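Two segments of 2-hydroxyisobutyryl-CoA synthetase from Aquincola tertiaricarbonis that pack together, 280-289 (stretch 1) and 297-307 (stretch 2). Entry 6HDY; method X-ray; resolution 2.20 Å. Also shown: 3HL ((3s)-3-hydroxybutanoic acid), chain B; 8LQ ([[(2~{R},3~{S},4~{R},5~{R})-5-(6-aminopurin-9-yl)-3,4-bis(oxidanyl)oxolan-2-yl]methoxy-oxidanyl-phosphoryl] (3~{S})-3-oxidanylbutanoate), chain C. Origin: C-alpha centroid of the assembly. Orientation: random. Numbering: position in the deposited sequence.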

# COMPACT_ATOMS: atom_id res chain seq x y z
N GLU A 280 3.23 14.72 9.70
CA GLU A 280 4.47 15.53 9.76
C GLU A 280 5.25 15.09 11.00
O GLU A 280 6.46 15.21 11.03
CB GLU A 280 4.16 17.03 9.91
CG GLU A 280 3.55 17.73 8.71
CD GLU A 280 2.06 17.51 8.49
OE1 GLU A 280 1.42 16.79 9.28
OE2 GLU A 280 1.54 18.04 7.48
N MET A 281 4.53 14.57 12.00
CA MET A 281 5.08 14.13 13.28
C MET A 281 5.35 12.63 13.39
O MET A 281 5.44 12.13 14.51
CB MET A 281 4.17 14.59 14.45
CG MET A 281 4.11 16.08 14.57
SD MET A 281 5.77 16.76 14.61
CE MET A 281 5.41 18.26 14.75
N SER A 282 5.52 11.89 12.25
CA SER A 282 5.87 10.46 12.35
C SER A 282 7.20 10.41 13.10
O SER A 282 8.07 11.23 12.81
CB SER A 282 6.02 9.81 10.99
OG SER A 282 4.81 9.93 10.26
N PRO A 283 7.39 9.56 14.14
CA PRO A 283 6.49 8.53 14.68
C PRO A 283 5.23 9.14 15.33
O PRO A 283 5.29 9.72 16.42
CB PRO A 283 7.40 7.75 15.65
CG PRO A 283 8.43 8.75 16.10
CD PRO A 283 8.68 9.60 14.86
N PHE A 284 4.10 9.06 14.63
CA PHE A 284 2.83 9.68 15.02
C PHE A 284 2.18 9.00 16.23
O PHE A 284 1.29 9.59 16.83
CB PHE A 284 1.85 9.75 13.82
CG PHE A 284 1.57 8.39 13.21
CD1 PHE A 284 0.63 7.53 13.79
CD2 PHE A 284 2.26 7.96 12.08
CE1 PHE A 284 0.40 6.27 13.25
CE2 PHE A 284 2.00 6.71 11.53
CZ PHE A 284 1.07 5.87 12.12
N MET A 285 2.63 7.77 16.58
CA MET A 285 2.14 7.05 17.75
C MET A 285 2.72 7.68 19.05
O MET A 285 2.49 7.14 20.12
CB MET A 285 2.44 5.53 17.66
CG MET A 285 1.63 4.82 16.59
SD MET A 285 1.92 3.03 16.46
CE MET A 285 1.15 2.48 17.91
N ASN A 286 3.42 8.84 18.96
CA ASN A 286 3.98 9.58 20.12
C ASN A 286 2.89 9.96 21.17
O ASN A 286 3.19 10.33 22.30
CB ASN A 286 4.78 10.81 19.64
CG ASN A 286 3.89 11.91 19.09
OD1 ASN A 286 3.35 11.80 18.02
ND2 ASN A 286 3.69 12.97 19.84
N VAL A 287 1.64 9.90 20.75
CA VAL A 287 0.46 10.04 21.60
C VAL A 287 -0.30 8.73 21.39
O VAL A 287 -0.62 8.38 20.23
CB VAL A 287 -0.40 11.32 21.43
CG1 VAL A 287 0.35 12.56 21.92
CG2 VAL A 287 -0.89 11.50 20.00
N ALA A 288 -0.42 7.92 22.46
CA ALA A 288 -1.04 6.59 22.38
C ALA A 288 -1.41 6.02 23.72
O ALA A 288 -0.62 6.08 24.67
CB ALA A 288 -0.11 5.60 21.66
N GLY A 289 -2.56 5.36 23.76
CA GLY A 289 -3.02 4.64 24.94
C GLY A 289 -2.25 3.34 25.12
O GLY A 289 -1.59 2.85 24.19
N MET A 297 -4.92 8.83 25.57
CA MET A 297 -3.56 8.60 25.11
C MET A 297 -2.54 9.16 26.07
O MET A 297 -2.80 10.17 26.69
CB MET A 297 -3.34 9.28 23.74
CG MET A 297 -4.24 8.76 22.64
SD MET A 297 -3.94 9.47 20.99
CE MET A 297 -4.58 11.08 21.19
N LEU A 298 -1.37 8.54 26.14
CA LEU A 298 -0.24 9.08 26.89
C LEU A 298 0.65 9.85 25.89
O LEU A 298 0.67 9.51 24.71
CB LEU A 298 0.60 7.95 27.51
CG LEU A 298 -0.02 7.06 28.61
CD1 LEU A 298 1.05 6.28 29.31
CD2 LEU A 298 -0.90 7.87 29.61
N CYS A 299 1.38 10.86 26.36
CA CYS A 299 2.33 11.65 25.58
C CYS A 299 3.68 11.04 25.84
O CYS A 299 4.26 11.31 26.89
CB CYS A 299 2.29 13.12 26.00
SG CYS A 299 0.68 13.91 25.83
N TRP A 300 4.19 10.22 24.92
CA TRP A 300 5.50 9.57 25.02
C TRP A 300 6.57 10.63 24.75
O TRP A 300 7.12 10.72 23.65
CB TRP A 300 5.57 8.37 24.07
CG TRP A 300 4.57 7.30 24.37
CD1 TRP A 300 3.22 7.39 24.27
CD2 TRP A 300 4.86 5.93 24.72
NE1 TRP A 300 2.64 6.18 24.59
CE2 TRP A 300 3.62 5.27 24.86
CE3 TRP A 300 6.05 5.21 24.93
CZ2 TRP A 300 3.53 3.90 25.19
CZ3 TRP A 300 5.96 3.86 25.27
CH2 TRP A 300 4.72 3.22 25.40
N GLN A 301 6.82 11.46 25.78
CA GLN A 301 7.65 12.66 25.81
C GLN A 301 9.10 12.52 25.33
O GLN A 301 9.64 13.48 24.78
CB GLN A 301 7.62 13.29 27.21
CG GLN A 301 6.25 13.87 27.60
CD GLN A 301 5.75 14.98 26.69
OE1 GLN A 301 5.32 14.75 25.55
NE2 GLN A 301 5.73 16.20 27.20
N ASP A 302 9.74 11.36 25.58
CA ASP A 302 11.13 11.10 25.17
C ASP A 302 11.24 10.66 23.70
O ASP A 302 12.37 10.46 23.20
CB ASP A 302 11.82 10.11 26.11
CG ASP A 302 11.03 8.85 26.31
OD1 ASP A 302 10.04 8.89 27.07
OD2 ASP A 302 11.36 7.83 25.66
N ILE A 303 10.09 10.51 23.00
CA ILE A 303 10.05 10.18 21.57
C ILE A 303 9.82 11.51 20.80
O ILE A 303 10.62 11.86 19.95
CB ILE A 303 9.01 9.07 21.22
CG1 ILE A 303 9.42 7.70 21.85
CG2 ILE A 303 8.86 8.95 19.67
CD1 ILE A 303 8.42 6.54 21.76
N ILE A 304 8.76 12.25 21.16
CA ILE A 304 8.38 13.58 20.66
C ILE A 304 7.88 14.36 21.88
O ILE A 304 7.06 13.84 22.65
CB ILE A 304 7.30 13.51 19.52
CG1 ILE A 304 7.93 13.05 18.19
CG2 ILE A 304 6.47 14.84 19.35
CD1 ILE A 304 6.93 12.59 17.15
N TYR A 305 8.35 15.60 22.03
CA TYR A 305 7.95 16.47 23.12
C TYR A 305 6.62 17.18 22.80
O TYR A 305 6.57 18.05 21.93
CB TYR A 305 9.09 17.46 23.44
CG TYR A 305 8.79 18.44 24.56
CD1 TYR A 305 8.35 17.99 25.81
CD2 TYR A 305 8.95 19.81 24.37
CE1 TYR A 305 8.06 18.89 26.83
CE2 TYR A 305 8.67 20.71 25.40
CZ TYR A 305 8.24 20.25 26.63
OH TYR A 305 7.98 21.14 27.63
N THR A 306 5.54 16.75 23.47
CA THR A 306 4.21 17.33 23.30
C THR A 306 3.99 18.46 24.33
O THR A 306 4.26 18.28 25.53
CB THR A 306 3.10 16.25 23.41
OG1 THR A 306 3.28 15.24 22.42
CG2 THR A 306 1.68 16.83 23.27
N GLU A 307 3.47 19.60 23.85
CA GLU A 307 3.11 20.76 24.66
C GLU A 307 1.64 21.09 24.37
O GLU A 307 1.28 21.28 23.22
CB GLU A 307 3.94 21.97 24.28
CG GLU A 307 5.44 21.82 24.43
CD GLU A 307 6.17 22.99 23.80
OE1 GLU A 307 6.38 22.96 22.57
OE2 GLU A 307 6.44 23.98 24.52
CA 3HL B . -2.35 10.72 10.89
CB 3HL B . -1.00 10.69 10.13
OG1 3HL B . 0.02 9.98 10.82
CG2 3HL B . -1.13 10.05 8.78
C 3HL B . -2.21 9.92 12.16
OA 3HL B . -2.04 8.71 12.09
OB 3HL B . -2.09 10.65 13.30
N9 8LQ C . -6.11 12.96 14.11
C8 8LQ C . -5.17 12.03 13.87
N7 8LQ C . -5.21 11.12 14.84
C5 8LQ C . -6.17 11.49 15.71
C6 8LQ C . -6.68 10.93 16.83
N6 8LQ C . -6.14 9.81 17.27
N1 8LQ C . -7.69 11.50 17.51
C2 8LQ C . -8.27 12.69 17.06
N3 8LQ C . -7.78 13.21 15.87
C4 8LQ C . -6.73 12.63 15.24
CAA 8LQ C . -0.64 9.62 10.13
CAZ 8LQ C . -1.59 9.43 11.34
OAE 8LQ C . -2.67 8.57 10.97
CAL 8LQ C . -2.18 10.76 11.85
CAS 8LQ C . -2.89 11.50 10.71
OAC 8LQ C . -4.02 11.16 10.36
OAQ 8LQ C . -2.15 12.49 10.10
PBC 8LQ C . -2.79 13.57 9.11
OAH 8LQ C . -3.30 12.73 7.87
OAD 8LQ C . -1.84 14.64 8.72
O5' 8LQ C . -3.99 14.19 9.93
C5' 8LQ C . -3.68 14.71 11.22
C4' 8LQ C . -4.94 15.23 11.87
O4' 8LQ C . -5.90 14.14 11.99
C3' 8LQ C . -4.59 15.60 13.24
O3' 8LQ C . -4.09 16.97 13.28
C2' 8LQ C . -5.95 15.46 13.93
O2' 8LQ C . -6.86 16.57 13.58
C1' 8LQ C . -6.46 14.18 13.31
O HOH W 1 4.44 12.69 22.55

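Short antiparallel pairings in proteins are often held by very few backbone hydrogen bonds, and the side chains around them make up the difference. The two segments of 2-hydroxyisobutyryl-CoA synthetase considered here illustrate the principle. Their pairing rests on Ala288 and Leu298, which form an antiparallel hydrogen-bonded pair: Ala288 N donates to Leu298 O at 3.0 Å, and Leu298 N returns the bond to Ala288 O, also at 3.0 Å. Two residues along, Asn286 O accepts a hydrogen bond from Trp300 N at 2.8 Å, carrying the ladder past the end of the bridged residues. Between these rungs lies the non-hydrogen-bonded pair Val287 and Cys299, whose CA atoms are 4.7 Å apart. Here a weaker contact contributes, as Val287 CA approaches Leu298 O at 3.2 Å in a CA-H...O arrangement.

A side chain reinforces this backbone pattern. The CA-to-CB bond of Trp300 points toward the first stretch, and with chi1 in the m well the indole NE1 donates to Ala288 O at 3.3 Å, with a nearly straight N-H...O angle of 168°. Ala288 O therefore accepts two hydrogen bonds, one from a main chain and one from a side chain. Tryptophan suits this position because its long indole carries a donor out to Ala288 O while the ring adds apolar surface. With its backbone N included, Trp300 reaches two alternate carbonyls, Asn286 O and Ala288 O, both near the plane at the edge of its ring. The small side chain of Ala288 fits close by, its CB 4.1 Å from Trp300 NE1.

Farther along, a water extends the polar network. Water 1 donates to Asn286 O at 2.7 Å and to Ile304 O at 2.9 Å, and it is hydrogen-bonded to Thr306 OG1 at 2.8 Å, linking the first stretch to the second strand of the other. Threonine suits that strand, being beta-branched yet bearing a hydroxyl for the water. The strand is in turn tied to the preceding turn by Gln301, whose amide bonds both main-chain groups of one residue: Thr306 N donates to Gln301 OE1 at 2.9 Å, and Gln301 NE2 donates to Thr306 O at 3.0 Å.

Apolar packing surrounds this framework. Val287, beta-branched and apolar, shares one face of the sheet with Cys299, and Val287 CG1 lies 4.1 Å from Cys299 SG; the other branch, Val287 CG2, is 3.8 Å from Met297 SD, a polarizable sulfur that packs well against a methyl. At the other end, Pro283, preceded by a cis peptide bond, presents its ring to two isoleucines: Pro283 CG meets Ile303 CG2 at 3.6 Å, while Pro283 CD is 4.2 Å from Ile304 CD1. That same methyl lies 4.3 Å from Met281 CB and 3.1 Å from Met281 O, so it touches both residues.

In all, 607 Å² is buried between the stretches, both sides summed, with Asn286 and then Ile304 the most covered.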